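Local coordinates for protein nicotinate phosphoribosyltransferase (Saccharomyces cerevisiae, PDB 1VLP) that catalyses the first step of NAD synthesis from nicotinic acid, the ATP-dependent transfer of a phosphoribosyl group from its diphosphate to nicotinate, giving nicotinate ribonucleotide, at residues 279-284 against 304-309; 146-151 against 190-195; 42-47 against 393-398. All blocks are in the same frame, centred on the assembly; numbering follows the deposited sequence.

Contact 1: 279-284 against 304-309; sequences LALTDT and GVRQDS
A280 and V305 pair as neighbours in parallel strands, 279-281 and 304-307, whose short axes diverge by 46°. A280 N donates to G304 O at 2.8 Å, and R306 N donates to A280 O, both nearly straight. On the face of A280 and V305, T282 CG2 presses on V305 CG1 at 3.5 Å, a tight carbon pair. On the other face L281 and R306 run side by side. L281 CD1 lies 3.9 Å above the R306 guanidinium plane, toward its rim. The R306 chain starts anti to the backbone N (chi1 -171°) and bends at chi3. NH2 then makes a weak salt bridge with D308 OD1, NE bonds S339 OG, and D308 OD2 bonds H244 NE2. R306 probably binds nicotinate, as in relatives. Past the strand ends, S309 OG donates to D283 OD2 at 2.7 Å, on the anti side and 33° out of the carboxylate plane. One water joins D283 OD1 to R306 O, and a second donates to D283 OD2. An alanine in place of D283 would probably leave the S309 hydroxyl and both waters without this acceptor, and the two loops less firmly tied. The pair forms one edge of the six-stranded parallel sheet. Strand 335-338 lies next to 304-307 in the sheet, 279-281 is outermost, helix 312-326 packs on V305, and H244 of helix 244-254 touches L281 and D283.

Contact 2: 146-151 against 190-195; sequences PLLSLI and GTRRRR
Helix 144-159 meets the loop between strand 186-188 and helix 197-213 here, beside residues that probably bind nicotinate, as in related enzymes. S149 OG is anti to its own carbonyl carbon (chi1 -62°). It lies near both T191 O, at 3.0 Å, and I145 O, one helical turn back. R194 N donates to T191 O, closing a type I turn from T191 to R194. The end of the R194 side chain reaches the helix. S149 lies over one face of the R194 guanidinium, with S149 CB 3.7 Å from R194 NE. A water at the edge of that group, in its plane, accepts from R194 NE and donates weakly to S149 O. D23 holds the outer end of R194 through a salt bridge to NH1. On the other flank L148 and R192 run alongside each other, L148 CD1 lying 3.9 Å from R192 CD. R192 O is buried here with no polar partner in the model. The R192 side chain leads away from the helix to Y27 and F189. The loop's position after a parallel strand, near the probable nicotinate site, is consistent with the TIM-barrel-like fold of type II phosphoribosyltransferases.

Contact 3: 42-47 against 393-398; sequences VTVTYK and LEVNGN
V42 and V395 make the tight end of this antiparallel pairing, with V42 CG1 3.5 Å from V395 CG1. V395 CG2 reaches V44 CG1 on the same buried face, where these two side chains run alongside. V395 CG1 is anti to the backbone N (chi1 -174°), which turns it to V42 and leaves CG2 for V44. The opposite face is looser and partly open to solvent. There the T45 and E394 side chains come nearest at T45 CB and E394 CB, 4.2 Å apart. T45 and L393 run side by side, with T45 CG2 4.2 Å from L393 CD2. L393 and E394 both face T45 in a classic beta bulge. T45 O accepts from L393 N at 2.9 Å and from E394 N at 3.3 Å, and T45 N donates to E394 O. At the valine end, but on the exposed turn, N396 makes two bonds to T43. N396 N donates to T43 O at 2.8 Å, and N396 OD1 accepts from T43 N at 3.0 Å, nearly straight (174°). N396 and G397 are the central residues of a type I' turn that leads into strand 398-399. Strand 126-134 flanks 43-50 on its other side, and helices 137-140 and 244-254 pack on the valine face.

Overall arrangement
Contacts 1 and 2 are buried, while contact 3 is only partly so and ends in an exposed turn. Contact 1 belongs to the parallel sheet, and contact 3 joins strands of the five-stranded antiparallel sheet. Contact 2 links the two parts: its helix packs on that antiparallel sheet, and its loop follows a strand of the parallel one. Backbone bonds carry contacts 1 and 3, with carboxylate and water bonds added in contact 1 and valine packing in contact 3. Contact 2 relies on side chains and one water. Contacts 1 and 2 both lie near the probable nicotinate site, their centres about 23 Å apart. Both are nested within the long chain loop that contact 3 closes.

Contact 1: 279-284 against 304-309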
# COMPACT_ATOMS: atom_id res chain seq x y z
N LEU A 279 -12.32 -5.78 -1.39
CA LEU A 279 -12.80 -4.69 -0.58
C LEU A 279 -12.79 -3.38 -1.34
O LEU A 279 -11.82 -3.02 -2.02
CB LEU A 279 -11.96 -4.55 0.69
CG LEU A 279 -11.88 -5.76 1.60
CD1 LEU A 279 -10.68 -5.56 2.49
CD2 LEU A 279 -13.14 -5.94 2.39
N ALA A 280 -13.87 -2.62 -1.20
CA ALA A 280 -13.97 -1.35 -1.87
C ALA A 280 -13.27 -0.25 -1.06
O ALA A 280 -13.44 -0.14 0.12
CB ALA A 280 -15.42 -0.98 -2.12
N LEU A 281 -12.48 0.58 -1.73
CA LEU A 281 -11.89 1.77 -1.15
C LEU A 281 -12.77 3.00 -1.43
O LEU A 281 -12.87 3.48 -2.55
CB LEU A 281 -10.50 1.95 -1.76
CG LEU A 281 -9.52 2.88 -1.09
CD1 LEU A 281 -9.34 2.59 0.42
CD2 LEU A 281 -8.19 2.77 -1.82
N THR A 282 -13.44 3.50 -0.39
CA THR A 282 -14.55 4.43 -0.57
C THR A 282 -14.23 5.91 -0.49
O THR A 282 -15.06 6.75 -0.88
CB THR A 282 -15.67 4.12 0.46
OG1 THR A 282 -15.22 4.47 1.76
CG2 THR A 282 -16.02 2.62 0.50
N ASP A 283 -13.06 6.26 0.09
CA ASP A 283 -12.78 7.64 0.52
C ASP A 283 -12.03 8.53 -0.49
O ASP A 283 -11.85 9.73 -0.25
CB ASP A 283 -12.00 7.67 1.83
CG ASP A 283 -10.60 7.06 1.71
OD1 ASP A 283 -10.48 5.93 1.19
OD2 ASP A 283 -9.61 7.68 2.17
N THR A 284 -11.66 7.97 -1.63
CA THR A 284 -10.78 8.68 -2.58
C THR A 284 -11.34 10.07 -2.94
O THR A 284 -10.59 11.09 -2.93
CB THR A 284 -10.56 7.85 -3.83
OG1 THR A 284 -10.17 6.53 -3.44
CG2 THR A 284 -9.46 8.51 -4.73
N GLY A 304 -16.81 -6.08 1.26
CA GLY A 304 -16.72 -5.06 2.25
C GLY A 304 -15.98 -3.85 1.72
O GLY A 304 -15.83 -3.64 0.50
N VAL A 305 -15.54 -3.04 2.68
CA VAL A 305 -14.94 -1.76 2.42
C VAL A 305 -13.63 -1.67 3.20
O VAL A 305 -13.47 -2.31 4.25
CB VAL A 305 -15.82 -0.55 2.81
CG1 VAL A 305 -17.05 -0.41 1.88
CG2 VAL A 305 -16.22 -0.62 4.29
N ARG A 306 -12.69 -0.91 2.66
CA ARG A 306 -11.41 -0.61 3.36
C ARG A 306 -11.46 0.85 3.88
O ARG A 306 -11.75 1.80 3.11
CB ARG A 306 -10.16 -0.86 2.46
CG ARG A 306 -8.76 -0.77 3.21
CD ARG A 306 -7.58 -0.98 2.18
NE ARG A 306 -6.59 0.10 2.32
CZ ARG A 306 -5.91 0.65 1.34
NH1 ARG A 306 -6.03 0.23 0.07
NH2 ARG A 306 -5.05 1.63 1.62
N GLN A 307 -11.23 1.01 5.19
CA GLN A 307 -11.20 2.31 5.87
C GLN A 307 -9.71 2.79 5.92
O GLN A 307 -8.85 2.10 6.43
CB GLN A 307 -11.81 2.21 7.24
CG GLN A 307 -11.92 3.52 8.02
CD GLN A 307 -10.66 3.92 8.72
OE1 GLN A 307 -10.03 3.10 9.42
NE2 GLN A 307 -10.31 5.21 8.61
N ASP A 308 -9.44 3.95 5.33
CA ASP A 308 -8.09 4.43 5.15
C ASP A 308 -7.89 5.88 5.57
O ASP A 308 -6.73 6.36 5.54
CB ASP A 308 -7.73 4.29 3.67
CG ASP A 308 -6.22 4.29 3.42
OD1 ASP A 308 -5.47 3.63 4.19
OD2 ASP A 308 -5.83 4.94 2.43
N SER A 309 -8.96 6.61 5.88
CA SER A 309 -8.85 7.97 6.38
C SER A 309 -10.05 8.41 7.20
O SER A 309 -11.09 7.75 7.24
CB SER A 309 -8.69 8.98 5.25
OG SER A 309 -9.87 9.08 4.46
O HOH W 1 -11.88 4.37 2.71
O HOH W 2 -7.05 8.18 2.27

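Contact 2: 146-151 against 190-195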
# COMPACT_ATOMS: atom_id res chain seq x y z
N PRO A 146 9.00 -0.81 -4.07
CA PRO A 146 10.45 -1.02 -3.93
C PRO A 146 11.21 0.28 -3.77
O PRO A 146 12.19 0.34 -3.04
CB PRO A 146 10.84 -1.82 -5.19
CG PRO A 146 9.67 -1.65 -6.13
CD PRO A 146 8.46 -1.41 -5.31
N LEU A 147 10.82 1.36 -4.45
CA LEU A 147 11.56 2.62 -4.27
C LEU A 147 11.45 3.10 -2.83
O LEU A 147 12.44 3.52 -2.23
CB LEU A 147 11.05 3.69 -5.22
CG LEU A 147 11.37 3.45 -6.68
CD1 LEU A 147 10.95 4.64 -7.50
CD2 LEU A 147 12.85 3.13 -6.94
N LEU A 148 10.23 3.16 -2.28
CA LEU A 148 10.04 3.51 -0.86
C LEU A 148 10.84 2.63 0.08
O LEU A 148 11.52 3.17 0.98
CB LEU A 148 8.58 3.51 -0.51
CG LEU A 148 7.77 4.65 -1.11
CD1 LEU A 148 6.27 4.35 -0.85
CD2 LEU A 148 8.22 6.01 -0.57
N SER A 149 10.76 1.32 -0.14
CA SER A 149 11.51 0.30 0.68
C SER A 149 13.00 0.56 0.62
O SER A 149 13.71 0.54 1.64
CB SER A 149 11.22 -1.13 0.24
OG SER A 149 9.83 -1.46 0.39
N LEU A 150 13.49 0.92 -0.58
CA LEU A 150 14.90 1.24 -0.72
C LEU A 150 15.35 2.54 -0.05
O LEU A 150 16.44 2.60 0.57
CB LEU A 150 15.29 1.27 -2.20
CG LEU A 150 15.52 -0.12 -2.85
CD1 LEU A 150 15.58 0.06 -4.40
CD2 LEU A 150 16.72 -0.88 -2.29
N ILE A 151 14.54 3.58 -0.21
CA ILE A 151 14.85 4.91 0.35
C ILE A 151 14.88 4.80 1.88
O ILE A 151 15.84 5.30 2.53
CB ILE A 151 13.84 5.97 -0.15
CG1 ILE A 151 13.98 6.18 -1.66
CG2 ILE A 151 14.04 7.29 0.53
CD1 ILE A 151 12.80 6.82 -2.28
N GLY A 190 3.48 -3.72 6.16
CA GLY A 190 4.54 -2.74 6.38
C GLY A 190 5.68 -2.68 5.36
O GLY A 190 6.70 -2.08 5.63
N THR A 191 5.50 -3.24 4.15
CA THR A 191 6.60 -3.25 3.19
C THR A 191 7.18 -1.84 2.91
O THR A 191 8.39 -1.59 3.03
CB THR A 191 6.21 -3.93 1.86
OG1 THR A 191 5.82 -5.26 2.13
CG2 THR A 191 7.36 -3.88 0.85
N ARG A 192 6.28 -0.90 2.58
CA ARG A 192 6.71 0.38 2.05
C ARG A 192 7.53 1.18 3.05
O ARG A 192 8.50 1.84 2.67
CB ARG A 192 5.52 1.20 1.63
CG ARG A 192 4.95 0.72 0.35
CD ARG A 192 3.69 1.51 0.04
NE ARG A 192 2.61 1.08 0.91
CZ ARG A 192 1.42 1.65 0.92
NH1 ARG A 192 1.19 2.67 0.09
NH2 ARG A 192 0.49 1.22 1.77
N ARG A 193 7.23 1.06 4.33
CA ARG A 193 8.02 1.82 5.28
C ARG A 193 8.89 1.00 6.21
O ARG A 193 9.25 1.45 7.29
CB ARG A 193 7.18 2.82 6.02
CG ARG A 193 7.09 4.14 5.24
CD ARG A 193 6.34 5.18 6.05
NE ARG A 193 5.70 6.15 5.18
CZ ARG A 193 4.90 7.12 5.61
NH1 ARG A 193 4.65 7.25 6.90
NH2 ARG A 193 4.36 7.95 4.73
N ARG A 194 9.25 -0.21 5.78
CA ARG A 194 10.12 -1.02 6.57
C ARG A 194 11.47 -0.30 6.77
O ARG A 194 12.00 0.39 5.86
CB ARG A 194 10.34 -2.38 5.93
CG ARG A 194 11.11 -2.35 4.66
CD ARG A 194 10.90 -3.68 3.89
NE ARG A 194 11.76 -3.77 2.73
CZ ARG A 194 11.62 -4.67 1.75
NH1 ARG A 194 10.61 -5.55 1.76
NH2 ARG A 194 12.46 -4.64 0.72
N ARG A 195 12.04 -0.53 7.94
CA ARG A 195 13.37 0.01 8.23
C ARG A 195 14.45 -0.64 7.34
O ARG A 195 15.45 0.02 6.90
CB ARG A 195 13.70 -0.13 9.70
CG ARG A 195 15.05 0.48 9.99
CD ARG A 195 15.19 0.91 11.45
NE ARG A 195 14.23 1.96 11.76
CZ ARG A 195 14.38 2.88 12.70
NH1 ARG A 195 15.49 3.01 13.38
NH2 ARG A 195 13.39 3.74 12.92
O HOH W 3 14.24 -2.35 1.99

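Contact 3: 42-47 against 393-398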
# COMPACT_ATOMS: atom_id res chain seq x y z
N VAL A 42 -2.09 4.72 -21.50
CA VAL A 42 -2.16 5.89 -20.64
C VAL A 42 -0.80 6.13 -20.03
O VAL A 42 -0.11 5.19 -19.65
CB VAL A 42 -3.24 5.66 -19.53
CG1 VAL A 42 -3.15 6.66 -18.40
CG2 VAL A 42 -4.62 5.61 -20.14
N THR A 43 -0.43 7.41 -19.93
CA THR A 43 0.85 7.81 -19.37
C THR A 43 0.61 8.50 -18.03
O THR A 43 -0.45 9.12 -17.79
CB THR A 43 1.70 8.70 -20.32
OG1 THR A 43 1.09 9.98 -20.50
CG2 THR A 43 1.87 8.02 -21.66
N VAL A 44 1.56 8.30 -17.13
CA VAL A 44 1.42 8.84 -15.79
C VAL A 44 2.76 9.36 -15.28
O VAL A 44 3.85 9.01 -15.81
CB VAL A 44 0.91 7.75 -14.79
CG1 VAL A 44 -0.50 7.24 -15.16
CG2 VAL A 44 1.96 6.58 -14.68
N THR A 45 2.66 10.18 -14.22
CA THR A 45 3.85 10.58 -13.47
C THR A 45 3.54 10.36 -12.00
O THR A 45 2.50 10.80 -11.52
CB THR A 45 4.22 12.05 -13.72
OG1 THR A 45 4.58 12.21 -15.09
CG2 THR A 45 5.37 12.47 -12.83
N TYR A 46 4.46 9.72 -11.27
CA TYR A 46 4.44 9.65 -9.79
C TYR A 46 5.53 10.55 -9.23
O TYR A 46 6.59 10.71 -9.89
CB TYR A 46 4.72 8.22 -9.27
CG TYR A 46 3.72 7.15 -9.66
CD1 TYR A 46 3.78 6.55 -10.93
CD2 TYR A 46 2.74 6.71 -8.77
CE1 TYR A 46 2.88 5.56 -11.30
CE2 TYR A 46 1.84 5.72 -9.14
CZ TYR A 46 1.92 5.16 -10.42
OH TYR A 46 1.09 4.17 -10.82
N LYS A 47 5.32 11.08 -8.02
CA LYS A 47 6.29 11.95 -7.40
C LYS A 47 6.54 11.55 -5.97
O LYS A 47 5.63 11.27 -5.24
CB LYS A 47 5.82 13.41 -7.42
CG LYS A 47 6.54 14.31 -6.39
CD LYS A 47 6.04 15.79 -6.35
CE LYS A 47 6.90 16.66 -5.38
NZ LYS A 47 6.51 16.66 -3.92
N LEU A 393 0.71 11.75 -9.50
CA LEU A 393 0.61 13.21 -9.67
C LEU A 393 -0.16 13.66 -10.92
O LEU A 393 -0.88 14.68 -10.91
CB LEU A 393 2.03 13.77 -9.78
CG LEU A 393 2.36 15.26 -9.73
CD1 LEU A 393 2.62 15.73 -8.31
CD2 LEU A 393 3.59 15.48 -10.54
N GLU A 394 0.04 12.94 -12.02
CA GLU A 394 -0.50 13.33 -13.29
C GLU A 394 -0.84 12.10 -14.14
O GLU A 394 -0.12 11.12 -14.07
CB GLU A 394 0.58 14.14 -14.00
CG GLU A 394 0.14 15.15 -14.95
CD GLU A 394 1.31 16.00 -15.43
OE1 GLU A 394 2.10 15.51 -16.28
OE2 GLU A 394 1.42 17.17 -14.96
N VAL A 395 -1.90 12.22 -14.94
CA VAL A 395 -2.36 11.17 -15.88
C VAL A 395 -2.73 11.82 -17.24
O VAL A 395 -3.61 12.67 -17.27
CB VAL A 395 -3.58 10.42 -15.31
CG1 VAL A 395 -3.96 9.22 -16.23
CG2 VAL A 395 -3.30 9.86 -13.86
N ASN A 396 -2.04 11.42 -18.33
CA ASN A 396 -2.28 12.04 -19.63
C ASN A 396 -2.31 13.59 -19.49
O ASN A 396 -3.13 14.28 -20.06
CB ASN A 396 -3.60 11.54 -20.20
CG ASN A 396 -3.49 10.11 -20.73
OD1 ASN A 396 -2.41 9.51 -20.70
ND2 ASN A 396 -4.59 9.61 -21.27
N GLY A 397 -1.38 14.12 -18.70
CA GLY A 397 -1.21 15.55 -18.54
C GLY A 397 -2.17 16.21 -17.57
O GLY A 397 -1.98 17.40 -17.24
N ASN A 398 -3.16 15.48 -17.09
CA ASN A 398 -4.19 16.01 -16.19
C ASN A 398 -3.78 15.77 -14.76
O ASN A 398 -3.13 14.79 -14.45
CB ASN A 398 -5.52 15.32 -16.41
CG ASN A 398 -6.08 15.55 -17.78
OD1 ASN A 398 -6.01 16.66 -18.31
ND2 ASN A 398 -6.68 14.54 -18.36